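Local coordinates for lysosome-associated membrane glycoprotein 1 (Mus musculus, PDB 5GV0) that forms the membrane-proximal luminal domain of a lysosomal membrane glycoprotein, a glycosylated beta domain of a family whose members assemble by distinct modes, at residues Phe73-Phe82 with Val140-Asp148; Ile103-Leu111 with Glu125-Leu133. All coordinates share one frame; numbering follows the deposited sequence.

Contact 1 (Phe73-Phe82 with Val140-Asp148); sequences FGMNASSSLF and VQVQAFKVD. With NAG (2-acetamido-2-deoxy-beta-D-glucopyranose), chain G.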
loop_
_atom_site.group_PDB
_atom_site.type_symbol
_atom_site.label_atom_id
_atom_site.label_comp_id
_atom_site.label_asym_id
_atom_site.label_seq_id
_atom_site.Cartn_x
_atom_site.Cartn_y
_atom_site.Cartn_z
ATOM N N PHE A 73 -6.347 -2.518 -4.571
ATOM C CA PHE A 73 -7.326 -3.086 -3.661
ATOM C C PHE A 73 -8.396 -3.808 -4.463
ATOM O O PHE A 73 -8.805 -3.351 -5.532
ATOM C CB PHE A 73 -7.958 -1.998 -2.788
ATOM C CG PHE A 73 -6.992 -1.360 -1.839
ATOM C CD1 PHE A 73 -6.174 -0.320 -2.256
ATOM C CD2 PHE A 73 -6.880 -1.819 -0.541
ATOM C CE1 PHE A 73 -5.259 0.259 -1.380
ATOM C CE2 PHE A 73 -5.972 -1.247 0.336
ATOM C CZ PHE A 73 -5.164 -0.211 -0.081
ATOM N N GLY A 74 -8.836 -4.944 -3.940
ATOM C CA GLY A 74 -9.886 -5.712 -4.566
ATOM C C GLY A 74 -10.997 -5.973 -3.585
ATOM O O GLY A 74 -10.883 -5.704 -2.391
ATOM N N MET A 75 -12.096 -6.500 -4.094
ATOM C CA MET A 75 -13.150 -6.926 -3.208
ATOM C C MET A 75 -13.992 -7.985 -3.862
ATOM O O MET A 75 -14.055 -8.102 -5.084
ATOM C CB MET A 75 -14.020 -5.749 -2.779
ATOM C CG MET A 75 -14.754 -5.061 -3.883
ATOM S SD MET A 75 -16.248 -4.401 -3.153
ATOM C CE MET A 75 -17.302 -5.842 -3.189
ATOM N N ASN A 76 -14.632 -8.760 -3.006
ATOM C CA ASN A 76 -15.416 -9.901 -3.404
ATOM C C ASN A 76 -16.852 -9.572 -3.045
ATOM O O ASN A 76 -17.203 -9.500 -1.867
ATOM C CB ASN A 76 -14.871 -11.129 -2.687
ATOM C CG ASN A 76 -15.620 -12.390 -3.006
ATOM O OD1 ASN A 76 -16.524 -12.416 -3.841
ATOM N ND2 ASN A 76 -15.236 -13.460 -2.329
ATOM N N ALA A 77 -17.663 -9.316 -4.066
ATOM C CA ALA A 77 -19.036 -8.877 -3.861
ATOM C C ALA A 77 -19.828 -9.897 -3.054
ATOM O O ALA A 77 -20.707 -9.532 -2.276
ATOM C CB ALA A 77 -19.713 -8.616 -5.198
ATOM N N SER A 78 -19.491 -11.172 -3.230
ATOM C CA SER A 78 -20.207 -12.255 -2.574
ATOM C C SER A 78 -19.900 -12.311 -1.086
ATOM O O SER A 78 -20.651 -12.903 -0.321
ATOM C CB SER A 78 -19.863 -13.595 -3.227
ATOM O OG SER A 78 -20.112 -13.562 -4.622
ATOM N N SER A 79 -18.794 -11.700 -0.674
ATOM C CA SER A 79 -18.452 -11.667 0.744
ATOM C C SER A 79 -18.535 -10.255 1.329
ATOM O O SER A 79 -18.556 -10.090 2.543
ATOM C CB SER A 79 -17.050 -12.256 0.977
ATOM O OG SER A 79 -16.046 -11.534 0.283
ATOM N N SER A 80 -18.595 -9.246 0.461
ATOM C CA SER A 80 -18.525 -7.851 0.891
ATOM C C SER A 80 -17.308 -7.623 1.789
ATOM O O SER A 80 -17.422 -7.076 2.887
ATOM C CB SER A 80 -19.800 -7.419 1.624
ATOM O OG SER A 80 -20.925 -7.386 0.755
ATOM N N LEU A 81 -16.151 -8.077 1.321
ATOM C CA LEU A 81 -14.876 -7.805 1.971
ATOM C C LEU A 81 -13.978 -7.112 0.972
ATOM O O LEU A 81 -13.996 -7.463 -0.209
ATOM C CB LEU A 81 -14.198 -9.087 2.449
ATOM C CG LEU A 81 -14.863 -9.908 3.546
ATOM C CD1 LEU A 81 -14.162 -11.244 3.686
ATOM C CD2 LEU A 81 -14.832 -9.154 4.864
ATOM N N PHE A 82 -13.202 -6.133 1.434
ATOM C CA PHE A 82 -12.154 -5.555 0.597
ATOM C C PHE A 82 -10.796 -5.867 1.203
ATOM O O PHE A 82 -10.693 -6.215 2.377
ATOM C CB PHE A 82 -12.330 -4.035 0.419
ATOM C CG PHE A 82 -12.123 -3.232 1.679
ATOM C CD1 PHE A 82 -10.853 -2.818 2.069
ATOM C CD2 PHE A 82 -13.208 -2.872 2.464
ATOM C CE1 PHE A 82 -10.675 -2.078 3.229
ATOM C CE2 PHE A 82 -13.028 -2.131 3.624
ATOM C CZ PHE A 82 -11.769 -1.734 4.000
ATOM N N VAL A 140 -1.912 1.830 10.026
ATOM C CA VAL A 140 -2.856 2.029 8.943
ATOM C C VAL A 140 -4.289 2.137 9.424
ATOM O O VAL A 140 -4.717 1.413 10.322
ATOM C CB VAL A 140 -2.751 0.876 7.913
ATOM C CG1 VAL A 140 -2.938 -0.485 8.601
ATOM C CG2 VAL A 140 -3.735 1.048 6.768
ATOM N N GLN A 141 -5.014 3.078 8.837
ATOM C CA GLN A 141 -6.461 2.982 8.770
ATOM C C GLN A 141 -6.801 3.137 7.295
ATOM O O GLN A 141 -6.322 4.071 6.646
ATOM C CB GLN A 141 -7.153 4.034 9.638
ATOM C CG GLN A 141 -8.673 3.855 9.667
ATOM C CD GLN A 141 -9.344 4.651 10.758
ATOM O OE1 GLN A 141 -8.733 5.529 11.378
ATOM N NE2 GLN A 141 -10.617 4.353 11.002
ATOM N N VAL A 142 -7.577 2.206 6.744
ATOM C CA VAL A 142 -7.818 2.222 5.308
ATOM C C VAL A 142 -9.201 1.671 4.975
ATOM O O VAL A 142 -9.725 0.780 5.652
ATOM C CB VAL A 142 -6.707 1.440 4.545
ATOM C CG1 VAL A 142 -6.734 -0.043 4.893
ATOM C CG2 VAL A 142 -6.831 1.645 3.039
ATOM N N GLN A 143 -9.805 2.235 3.939
ATOM C CA GLN A 143 -11.119 1.798 3.491
ATOM C C GLN A 143 -11.236 1.959 1.980
ATOM O O GLN A 143 -10.954 3.040 1.446
ATOM C CB GLN A 143 -12.203 2.592 4.211
ATOM C CG GLN A 143 -13.626 2.144 3.888
ATOM C CD GLN A 143 -14.631 2.809 4.802
ATOM O OE1 GLN A 143 -14.302 3.180 5.929
ATOM N NE2 GLN A 143 -15.865 2.979 4.321
ATOM N N ALA A 144 -11.635 0.889 1.298
ATOM C CA ALA A 144 -11.738 0.883 -0.153
ATOM C C ALA A 144 -13.149 0.526 -0.611
ATOM O O ALA A 144 -13.867 -0.220 0.070
ATOM C CB ALA A 144 -10.721 -0.096 -0.752
ATOM N N PHE A 145 -13.508 1.096 -1.763
ATOM C CA PHE A 145 -14.750 0.872 -2.505
ATOM C C PHE A 145 -15.886 1.686 -1.889
ATOM O O PHE A 145 -16.053 2.848 -2.241
ATOM C CB PHE A 145 -15.069 -0.629 -2.613
ATOM C CG PHE A 145 -14.061 -1.380 -3.452
ATOM C CD1 PHE A 145 -14.187 -1.413 -4.834
ATOM C CD2 PHE A 145 -12.959 -1.989 -2.870
ATOM C CE1 PHE A 145 -13.248 -2.060 -5.618
ATOM C CE2 PHE A 145 -12.010 -2.638 -3.650
ATOM C CZ PHE A 145 -12.158 -2.672 -5.029
ATOM N N LYS A 146 -16.647 1.112 -0.970
ATOM C CA LYS A 146 -17.760 1.843 -0.375
ATOM C C LYS A 146 -17.278 2.817 0.702
ATOM O O LYS A 146 -16.652 2.415 1.681
ATOM C CB LYS A 146 -18.775 0.869 0.211
ATOM C CG LYS A 146 -20.041 1.516 0.746
ATOM C CD LYS A 146 -21.096 0.447 0.999
ATOM C CE LYS A 146 -22.372 1.046 1.563
ATOM N NZ LYS A 146 -22.135 1.699 2.880
ATOM N N VAL A 147 -17.554 4.104 0.497
ATOM C CA VAL A 147 -17.307 5.125 1.504
ATOM C C VAL A 147 -18.566 5.982 1.674
ATOM O O VAL A 147 -19.109 6.503 0.697
ATOM C CB VAL A 147 -16.111 6.025 1.135
ATOM C CG1 VAL A 147 -15.946 7.143 2.161
ATOM C CG2 VAL A 147 -14.836 5.192 1.033
ATOM N N ASP A 148 -19.025 6.107 2.914
ATOM C CA ASP A 148 -20.248 6.840 3.219
ATOM C C ASP A 148 -19.921 8.169 3.882
ATOM O O ASP A 148 -19.106 8.226 4.800
ATOM C CB ASP A 148 -21.152 6.010 4.126
ATOM C CG ASP A 148 -21.553 4.696 3.500
ATOM O OD1 ASP A 148 -22.001 4.702 2.334
ATOM O OD2 ASP A 148 -21.400 3.650 4.166
HETATM C C1 NAG G . -15.852 -14.741 -2.506
HETATM C C2 NAG G . -14.853 -15.870 -2.355
HETATM C C3 NAG G . -15.541 -17.195 -2.637
HETATM C C4 NAG G . -16.736 -17.360 -1.707
HETATM C C5 NAG G . -17.655 -16.134 -1.755
HETATM C C6 NAG G . -18.691 -16.154 -0.658
HETATM C C7 NAG G . -12.452 -15.598 -2.748
HETATM C C8 NAG G . -11.372 -15.409 -3.770
HETATM N N2 NAG G . -13.699 -15.687 -3.220
HETATM O O3 NAG G . -14.621 -18.264 -2.451
HETATM O O4 NAG G . -17.482 -18.514 -2.076
HETATM O O5 NAG G . -16.908 -14.919 -1.575
HETATM O O6 NAG G . -18.068 -16.176 0.619
HETATM O O7 NAG G . -12.205 -15.669 -1.547
#

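Contact 2 (Ile103-Leu111 with Glu125-Leu133); sequences ISNHSLKAL and EHIFVSKML. With NAG (2-acetamido-2-deoxy-beta-D-glucopyranose), chain D.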
loop_
_atom_site.group_PDB
_atom_site.type_symbol
_atom_site.label_atom_id
_atom_site.label_comp_id
_atom_site.label_asym_id
_atom_site.label_seq_id
_atom_site.Cartn_x
_atom_site.Cartn_y
_atom_site.Cartn_z
ATOM N N ILE A 103 9.171 -4.671 -9.363
ATOM C CA ILE A 103 8.773 -5.837 -8.577
ATOM C C ILE A 103 7.271 -5.756 -8.381
ATOM O O ILE A 103 6.746 -4.689 -8.070
ATOM C CB ILE A 103 9.465 -5.890 -7.202
ATOM C CG1 ILE A 103 10.987 -5.940 -7.364
ATOM C CG2 ILE A 103 8.959 -7.108 -6.414
ATOM C CD1 ILE A 103 11.749 -5.655 -6.071
ATOM N N SER A 104 6.569 -6.862 -8.592
ATOM C CA SER A 104 5.137 -6.871 -8.370
ATOM C C SER A 104 4.666 -8.144 -7.694
ATOM O O SER A 104 5.380 -9.152 -7.649
ATOM C CB SER A 104 4.386 -6.700 -9.688
ATOM O OG SER A 104 4.656 -7.778 -10.561
ATOM N N ASN A 105 3.459 -8.087 -7.147
ATOM C CA ASN A 105 2.760 -9.292 -6.711
ATOM C C ASN A 105 1.290 -8.964 -6.640
ATOM O O ASN A 105 0.894 -8.096 -5.858
ATOM C CB ASN A 105 3.280 -9.787 -5.353
ATOM C CG ASN A 105 2.744 -11.166 -4.987
ATOM O OD1 ASN A 105 1.663 -11.563 -5.415
ATOM N ND2 ASN A 105 3.515 -11.916 -4.198
ATOM N N HIS A 106 0.490 -9.620 -7.473
ATOM C CA HIS A 106 -0.944 -9.344 -7.523
ATOM C C HIS A 106 -1.746 -10.491 -6.940
ATOM O O HIS A 106 -2.910 -10.690 -7.288
ATOM C CB HIS A 106 -1.379 -9.059 -8.963
ATOM C CG HIS A 106 -0.712 -7.861 -9.556
ATOM N ND1 HIS A 106 -1.142 -6.575 -9.308
ATOM C CD2 HIS A 106 0.371 -7.747 -10.361
ATOM C CE1 HIS A 106 -0.360 -5.721 -9.945
ATOM N NE2 HIS A 106 0.566 -6.408 -10.592
ATOM N N SER A 107 -1.113 -11.225 -6.029
ATOM C CA SER A 107 -1.765 -12.324 -5.332
ATOM C C SER A 107 -1.687 -12.128 -3.816
ATOM O O SER A 107 -1.383 -13.054 -3.060
ATOM C CB SER A 107 -1.136 -13.657 -5.739
ATOM O OG SER A 107 -1.980 -14.748 -5.400
ATOM N N LEU A 108 -1.957 -10.907 -3.375
ATOM C CA LEU A 108 -1.914 -10.574 -1.958
ATOM C C LEU A 108 -3.303 -10.611 -1.350
ATOM O O LEU A 108 -4.306 -10.519 -2.054
ATOM C CB LEU A 108 -1.319 -9.188 -1.741
ATOM C CG LEU A 108 0.019 -8.916 -2.415
ATOM C CD1 LEU A 108 0.463 -7.493 -2.130
ATOM C CD2 LEU A 108 1.084 -9.887 -1.928
ATOM N N LYS A 109 -3.352 -10.735 -0.029
ATOM C CA LYS A 109 -4.592 -10.516 0.699
ATOM C C LYS A 109 -4.251 -10.006 2.083
ATOM O O LYS A 109 -3.984 -10.783 3.007
ATOM C CB LYS A 109 -5.445 -11.784 0.776
ATOM C CG LYS A 109 -6.783 -11.544 1.479
ATOM C CD LYS A 109 -7.784 -12.662 1.230
ATOM C CE LYS A 109 -8.418 -12.541 -0.146
ATOM N NZ LYS A 109 -9.486 -13.562 -0.354
ATOM N N ALA A 110 -4.216 -8.685 2.207
ATOM C CA ALA A 110 -3.913 -8.046 3.474
ATOM C C ALA A 110 -4.849 -6.867 3.669
ATOM O O ALA A 110 -5.611 -6.520 2.764
ATOM C CB ALA A 110 -2.447 -7.595 3.514
ATOM N N LEU A 111 -4.792 -6.271 4.857
ATOM C CA LEU A 111 -5.603 -5.100 5.190
ATOM C C LEU A 111 -7.084 -5.373 4.905
ATOM O O LEU A 111 -7.812 -4.510 4.418
ATOM C CB LEU A 111 -5.112 -3.870 4.408
ATOM C CG LEU A 111 -3.601 -3.637 4.306
ATOM C CD1 LEU A 111 -3.307 -2.314 3.585
ATOM C CD2 LEU A 111 -2.935 -3.666 5.681
ATOM N N GLU A 125 3.050 -4.539 10.180
ATOM C CA GLU A 125 2.897 -5.757 9.389
ATOM C C GLU A 125 3.846 -5.741 8.207
ATOM O O GLU A 125 3.839 -4.812 7.403
ATOM C CB GLU A 125 1.462 -5.940 8.887
ATOM C CG GLU A 125 1.278 -7.277 8.155
ATOM C CD GLU A 125 -0.102 -7.466 7.561
ATOM O OE1 GLU A 125 -0.960 -6.583 7.749
ATOM O OE2 GLU A 125 -0.326 -8.504 6.901
ATOM N N HIS A 126 4.659 -6.782 8.099
ATOM C CA HIS A 126 5.583 -6.907 6.987
ATOM C C HIS A 126 4.951 -7.772 5.914
ATOM O O HIS A 126 4.920 -8.996 6.025
ATOM C CB HIS A 126 6.907 -7.504 7.459
ATOM C CG HIS A 126 7.531 -6.752 8.593
ATOM N ND1 HIS A 126 8.166 -5.543 8.422
ATOM C CD2 HIS A 126 7.613 -7.037 9.914
ATOM C CE1 HIS A 126 8.618 -5.115 9.588
ATOM N NE2 HIS A 126 8.295 -6.003 10.509
ATOM N N ILE A 127 4.418 -7.126 4.888
ATOM C CA ILE A 127 3.729 -7.845 3.826
ATOM C C ILE A 127 4.716 -8.314 2.769
ATOM O O ILE A 127 5.370 -7.508 2.114
ATOM C CB ILE A 127 2.652 -6.978 3.166
ATOM C CG1 ILE A 127 1.628 -6.513 4.202
ATOM C CG2 ILE A 127 1.964 -7.760 2.053
ATOM C CD1 ILE A 127 0.612 -5.519 3.646
ATOM N N PHE A 128 4.833 -9.631 2.624
ATOM C CA PHE A 128 5.701 -10.228 1.621
ATOM C C PHE A 128 5.210 -9.867 0.223
ATOM O O PHE A 128 4.056 -10.111 -0.117
ATOM C CB PHE A 128 5.731 -11.753 1.816
ATOM C CG PHE A 128 6.632 -12.500 0.864
ATOM C CD1 PHE A 128 6.225 -12.790 -0.431
ATOM C CD2 PHE A 128 7.864 -12.980 1.294
ATOM C CE1 PHE A 128 7.046 -13.507 -1.291
ATOM C CE2 PHE A 128 8.686 -13.705 0.436
ATOM C CZ PHE A 128 8.274 -13.967 -0.855
ATOM N N VAL A 129 6.083 -9.270 -0.579
ATOM C CA VAL A 129 5.762 -9.001 -1.980
ATOM C C VAL A 129 6.593 -9.929 -2.866
ATOM O O VAL A 129 6.051 -10.625 -3.723
ATOM C CB VAL A 129 6.002 -7.523 -2.351
ATOM C CG1 VAL A 129 5.715 -7.291 -3.821
ATOM C CG2 VAL A 129 5.126 -6.614 -1.491
ATOM N N SER A 130 7.907 -9.949 -2.642
ATOM C CA SER A 130 8.786 -10.955 -3.242
ATOM C C SER A 130 9.823 -11.361 -2.213
ATOM O O SER A 130 9.861 -10.792 -1.119
ATOM C CB SER A 130 9.475 -10.427 -4.499
ATOM O OG SER A 130 10.529 -9.543 -4.157
ATOM N N LYS A 131 10.668 -12.324 -2.570
ATOM C CA LYS A 131 11.777 -12.736 -1.708
ATOM C C LYS A 131 12.610 -11.551 -1.277
ATOM O O LYS A 131 13.156 -11.540 -0.170
ATOM C CB LYS A 131 12.685 -13.748 -2.418
ATOM C CG LYS A 131 12.096 -15.116 -2.559
ATOM C CD LYS A 131 13.145 -16.068 -3.092
ATOM C CE LYS A 131 12.538 -17.414 -3.426
ATOM N NZ LYS A 131 13.584 -18.321 -3.967
ATOM N N MET A 132 12.701 -10.557 -2.157
ATOM C CA MET A 132 13.583 -9.419 -1.959
ATOM C C MET A 132 12.868 -8.152 -1.504
ATOM O O MET A 132 13.513 -7.159 -1.214
ATOM C CB MET A 132 14.342 -9.132 -3.256
ATOM C CG MET A 132 15.241 -10.280 -3.701
ATOM S SD MET A 132 16.578 -10.580 -2.521
ATOM C CE MET A 132 16.168 -12.227 -1.960
ATOM N N LEU A 133 11.540 -8.174 -1.440
ATOM C CA LEU A 133 10.804 -6.948 -1.121
ATOM C C LEU A 133 9.641 -7.190 -0.176
ATOM O O LEU A 133 8.782 -8.028 -0.447
ATOM C CB LEU A 133 10.268 -6.299 -2.399
ATOM C CG LEU A 133 9.337 -5.096 -2.207
ATOM C CD1 LEU A 133 10.107 -3.886 -1.681
ATOM C CD2 LEU A 133 8.644 -4.755 -3.517
HETATM C C1 NAG D . 3.071 -13.226 -3.792
HETATM C C2 NAG D . 4.074 -14.372 -3.901
HETATM C C3 NAG D . 3.391 -15.681 -3.527
HETATM C C4 NAG D . 2.744 -15.571 -2.152
HETATM C C5 NAG D . 1.831 -14.349 -2.097
HETATM C C6 NAG D . 1.254 -14.099 -0.722
HETATM C C7 NAG D . 5.942 -14.224 -5.500
HETATM C C8 NAG D . 6.365 -14.410 -6.926
HETATM N N2 NAG D . 4.653 -14.469 -5.234
HETATM O O3 NAG D . 4.338 -16.741 -3.546
HETATM O O4 NAG D . 1.959 -16.735 -1.915
HETATM O O5 NAG D . 2.566 -13.169 -2.461
HETATM O O6 NAG D . 2.273 -14.087 0.268
HETATM O O7 NAG D . 6.734 -13.857 -4.636
HETATM O O HOH W 1 6.807 -11.115 -6.452
HETATM O O HOH W 2 -3.517 -7.230 7.136
#

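Contact 1 (Phe73-Phe82 with Val140-Asp148)
Two beta-sheets of the LAMP luminal domain face each other here. The hairpin of strands 67-76 and 81-92 supplies F73, M75 and F82 from one sheet. Strand 140-144 of the other sheet, with the residue after it, supplies V142, A144 and F145. M75 and F145 form a Met-aromatic contact. M75 CG sits over the centre of the F145 ring, 3.5 Å from its centroid and 3° off the ring normal. M75 SD lies over the same face, 4.1 Å from the centroid. The first torsion of M75 (chi1 63°) sets CG between its backbone N and carbonyl carbon, and the bend at chi3 turns the end of the chain away. The rim of the F145 ring meets the hairpin backbone: F145 CZ lies 3.5 Å from F73 O, near the ring plane. The F82 ring lies flat on the opposing strand. A144 N is 3.6 Å above the F82 ring plane, over its centre, and V142 O lies at the ring edge, 3.6 Å from F82 CZ. A144 CB touches both hairpin phenylalanines, 3.9 Å from F73 CB and 3.9 Å from F82 CD1. L17 of strand 14-30 also touches F73 and A144. At the hairpin turn, N76 carries a glycan. With no hydrogen bond between these two segments, their fit rests on side-chain shape: the F145 ring under M75 and the F82 ring on the 142-144 backbone.

Contact 2 (Ile103-Leu111 with Glu125-Leu133)
N105 and V129 meet at an N-glycosylation site where the end of strand 100-105 meets a classic beta bulge. In the bulge, V129 N and S130 N both bond to L133 O. N105 CB lies 3.3 Å from V129 O and also packs on V129 CG1. From there chi1 (-170°) sets CG anti to the backbone N. N105 OD1 accepts from S107 N at 2.9 Å, closing an Asx turn. N105 ND2 is bonded covalently to C1 of the NAG, and it donates to V129 O at 2.9 Å with an N-H...O angle of 164°. That oxygen lies in the N105 amide plane. The two bonds together probably limit rotation of the amide at the root of the sugar. A water donates to both V129 O and S104 O, giving V129 O a second partner. Apolar contacts flank the site. I103 CG2 packs on L133 CD2 at 3.7 Å and touches S130 OG. L108 CD2 lies near both F128 O and the sugar O5. Farther along, A110 CB meets I127 CD1 at 3.7 Å. E125 reaches L111 through another water, which accepts from L111 N and donates to E125 OE1. L84 and L89 of strand 81-92 touch I127 and L133, respectively. The F128 ring borders the glycan: NAG O7 lies in the ring plane at its edge, 3.4 Å from F128 CE1.

Overall arrangement
Contact 2 is nested along the chain inside the loop that contact 1 closes. Their centres are about 18 Å apart. Both join the same two sheets: strands 81-92 and 100-105 are neighbours in one, while 125-128 and 140-144 belong to the other. The contacts touch at L111: L111 O lies 3.9 Å from F82 CE1, and L111 CB lies 4.2 Å from V142 CG1. Y119 of strand 118-121 touches V142 of contact 1 and both L111 and E125 of contact 2. Each contact includes a glycosylated asparagine, but the settings differ. N76 lies beyond the packed residues of contact 1, whereas N105 bonds directly across contact 2.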